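Long-range contact in periplasmic solute binding protein (Candidatus liberibacter, PDB 4UDN), which probably captures zinc or manganese ions in the periplasm for delivery to an ABC-type uptake transporter: residues N60-E65 against T83-I88. Numbering follows the deposited sequence.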
loop_
_atom_site.group_PDB
_atom_site.type_symbol
_atom_site.label_atom_id
_atom_site.label_comp_id
_atom_site.label_asym_id
_atom_site.label_seq_id
_atom_site.Cartn_x
_atom_site.Cartn_y
_atom_site.Cartn_z
ATOM N N ASN A 60 -6.973 -6.671 -2.380
ATOM C CA ASN A 60 -6.862 -5.718 -1.310
ATOM C C ASN A 60 -8.229 -5.402 -0.712
ATOM O O ASN A 60 -8.343 -5.189 0.485
ATOM C CB ASN A 60 -6.291 -4.415 -1.878
ATOM C CG ASN A 60 -5.813 -3.453 -0.805
ATOM O OD1 ASN A 60 -4.798 -3.690 -0.159
ATOM N ND2 ASN A 60 -6.482 -2.334 -0.676
ATOM N N GLY A 61 -9.263 -5.349 -1.553
ATOM C CA GLY A 61 -10.516 -4.703 -1.161
ATOM C C GLY A 61 -10.316 -3.202 -1.068
ATOM O O GLY A 61 -9.437 -2.642 -1.737
ATOM N N LEU A 62 -11.111 -2.536 -0.227
ATOM C CA LEU A 62 -11.102 -1.070 -0.166
ATOM C C LEU A 62 -11.172 -0.449 -1.577
ATOM O O LEU A 62 -10.588 0.613 -1.850
ATOM C CB LEU A 62 -9.877 -0.567 0.639
ATOM C CG LEU A 62 -9.707 -1.228 2.034
ATOM C CD1 LEU A 62 -8.514 -0.669 2.825
ATOM C CD2 LEU A 62 -11.001 -1.083 2.827
ATOM N N HIS A 63 -11.895 -1.143 -2.458
ATOM C CA HIS A 63 -12.235 -0.700 -3.820
ATOM C C HIS A 63 -11.056 -0.520 -4.753
ATOM O O HIS A 63 -11.204 0.085 -5.822
ATOM C CB HIS A 63 -13.089 0.574 -3.770
ATOM C CG HIS A 63 -14.440 0.355 -3.182
ATOM N ND1 HIS A 63 -15.552 1.039 -3.608
ATOM C CD2 HIS A 63 -14.870 -0.505 -2.227
ATOM C CE1 HIS A 63 -16.608 0.627 -2.929
ATOM N NE2 HIS A 63 -16.222 -0.311 -2.085
ATOM N N LEU A 64 -9.899 -1.068 -4.381
ATOM C CA LEU A 64 -8.703 -0.929 -5.217
ATOM C C LEU A 64 -8.916 -1.619 -6.560
ATOM O O LEU A 64 -8.402 -1.153 -7.583
ATOM C CB LEU A 64 -7.477 -1.538 -4.517
ATOM C CG LEU A 64 -6.180 -1.489 -5.342
ATOM C CD1 LEU A 64 -5.611 -0.087 -5.354
ATOM C CD2 LEU A 64 -5.168 -2.467 -4.791
ATOM N N GLU A 65 -9.643 -2.745 -6.532
ATOM C CA GLU A 65 -9.847 -3.550 -7.716
ATOM C C GLU A 65 -11.173 -3.249 -8.444
ATOM O O GLU A 65 -11.558 -3.980 -9.353
ATOM C CB GLU A 65 -9.792 -5.040 -7.337
ATOM C CG GLU A 65 -8.422 -5.519 -6.867
ATOM C CD GLU A 65 -8.191 -5.379 -5.371
ATOM O OE1 GLU A 65 -9.160 -5.164 -4.612
ATOM O OE2 GLU A 65 -7.026 -5.519 -4.955
ATOM N N THR A 83 -10.331 -10.996 0.465
ATOM C CA THR A 83 -9.890 -9.633 0.659
ATOM C C THR A 83 -8.972 -9.629 1.886
ATOM O O THR A 83 -9.372 -9.941 3.018
ATOM C CB THR A 83 -11.034 -8.603 0.777
ATOM O OG1 THR A 83 -11.434 -8.477 2.133
ATOM C CG2 THR A 83 -12.203 -8.975 -0.055
ATOM N N VAL A 84 -7.714 -9.302 1.637
ATOM C CA VAL A 84 -6.690 -9.437 2.642
ATOM C C VAL A 84 -6.629 -8.274 3.631
ATOM O O VAL A 84 -5.837 -8.303 4.561
ATOM C CB VAL A 84 -5.318 -9.639 1.997
ATOM C CG1 VAL A 84 -5.348 -10.849 1.051
ATOM C CG2 VAL A 84 -4.861 -8.378 1.302
ATOM N N THR A 85 -7.439 -7.245 3.408
ATOM C CA THR A 85 -7.626 -6.179 4.387
ATOM C C THR A 85 -8.750 -6.426 5.430
ATOM O O THR A 85 -9.045 -5.534 6.226
ATOM C CB THR A 85 -7.915 -4.852 3.681
ATOM O OG1 THR A 85 -9.008 -5.037 2.783
ATOM C CG2 THR A 85 -6.674 -4.342 2.927
ATOM N N ASP A 86 -9.382 -7.599 5.437
ATOM C CA ASP A 86 -10.344 -7.948 6.517
ATOM C C ASP A 86 -9.815 -7.623 7.929
ATOM O O ASP A 86 -8.666 -7.911 8.247
ATOM C CB ASP A 86 -10.717 -9.437 6.466
ATOM C CG ASP A 86 -11.686 -9.761 5.347
ATOM O OD1 ASP A 86 -12.266 -8.812 4.754
ATOM O OD2 ASP A 86 -11.863 -10.973 5.057
ATOM N N GLY A 87 -10.673 -7.029 8.762
ATOM C CA GLY A 87 -10.303 -6.585 10.109
ATOM C C GLY A 87 -9.682 -5.191 10.190
ATOM O O GLY A 87 -9.322 -4.742 11.266
ATOM N N ILE A 88 -9.533 -4.514 9.060
ATOM C CA ILE A 88 -8.921 -3.208 9.033
ATOM C C ILE A 88 -10.020 -2.195 8.848
ATOM O O ILE A 88 -10.723 -2.189 7.832
ATOM C CB ILE A 88 -7.932 -3.041 7.886
ATOM C CG1 ILE A 88 -6.765 -4.009 8.044
ATOM C CG2 ILE A 88 -7.438 -1.597 7.827
ATOM C CD1 ILE A 88 -5.644 -3.804 7.045
#
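G61 and T83 bring their backbones together, CA to CA 5.3 Å, where two neighbouring parallel strands run out into loops. Beyond this point the segments turn separately: G61 to L64 forms a type I' turn, whereas a type I turn (T83 to D86) overlaps a type II turn (T85 to I88). The T85 side chain bridges the two. At 2.4 Å from T85 OG1 to N60 O, its donated bond is modelled very short, and the exact length is doubtful. A chi1 of 53° sets OG1 between its own backbone N and carbonyl carbon, turned to the N60 carbonyl. T85 CG2 lies against the N60 carboxamide, 3.7 Å from N60 OD1, and L62 CD1 comes to 4.1 Å from T85 CG2. Within 60-65, the E65 carboxylate accepts from two successive backbone N-H groups: OE2 from N60, OE1 through its syn lone pair from G61. G61 O receives N60 ND2 and L64 N from opposite faces. N60 OD1 is hydrogen-bonded to Y117 OH and ND2 to P105 O; the N60 side chain lies about 7 Å from that of metal ligand H106. V84 packs on helices 12-22 and 111-128, and the contact lies at the C-terminal ends of strands 56-59 and 80-83, near the metal site.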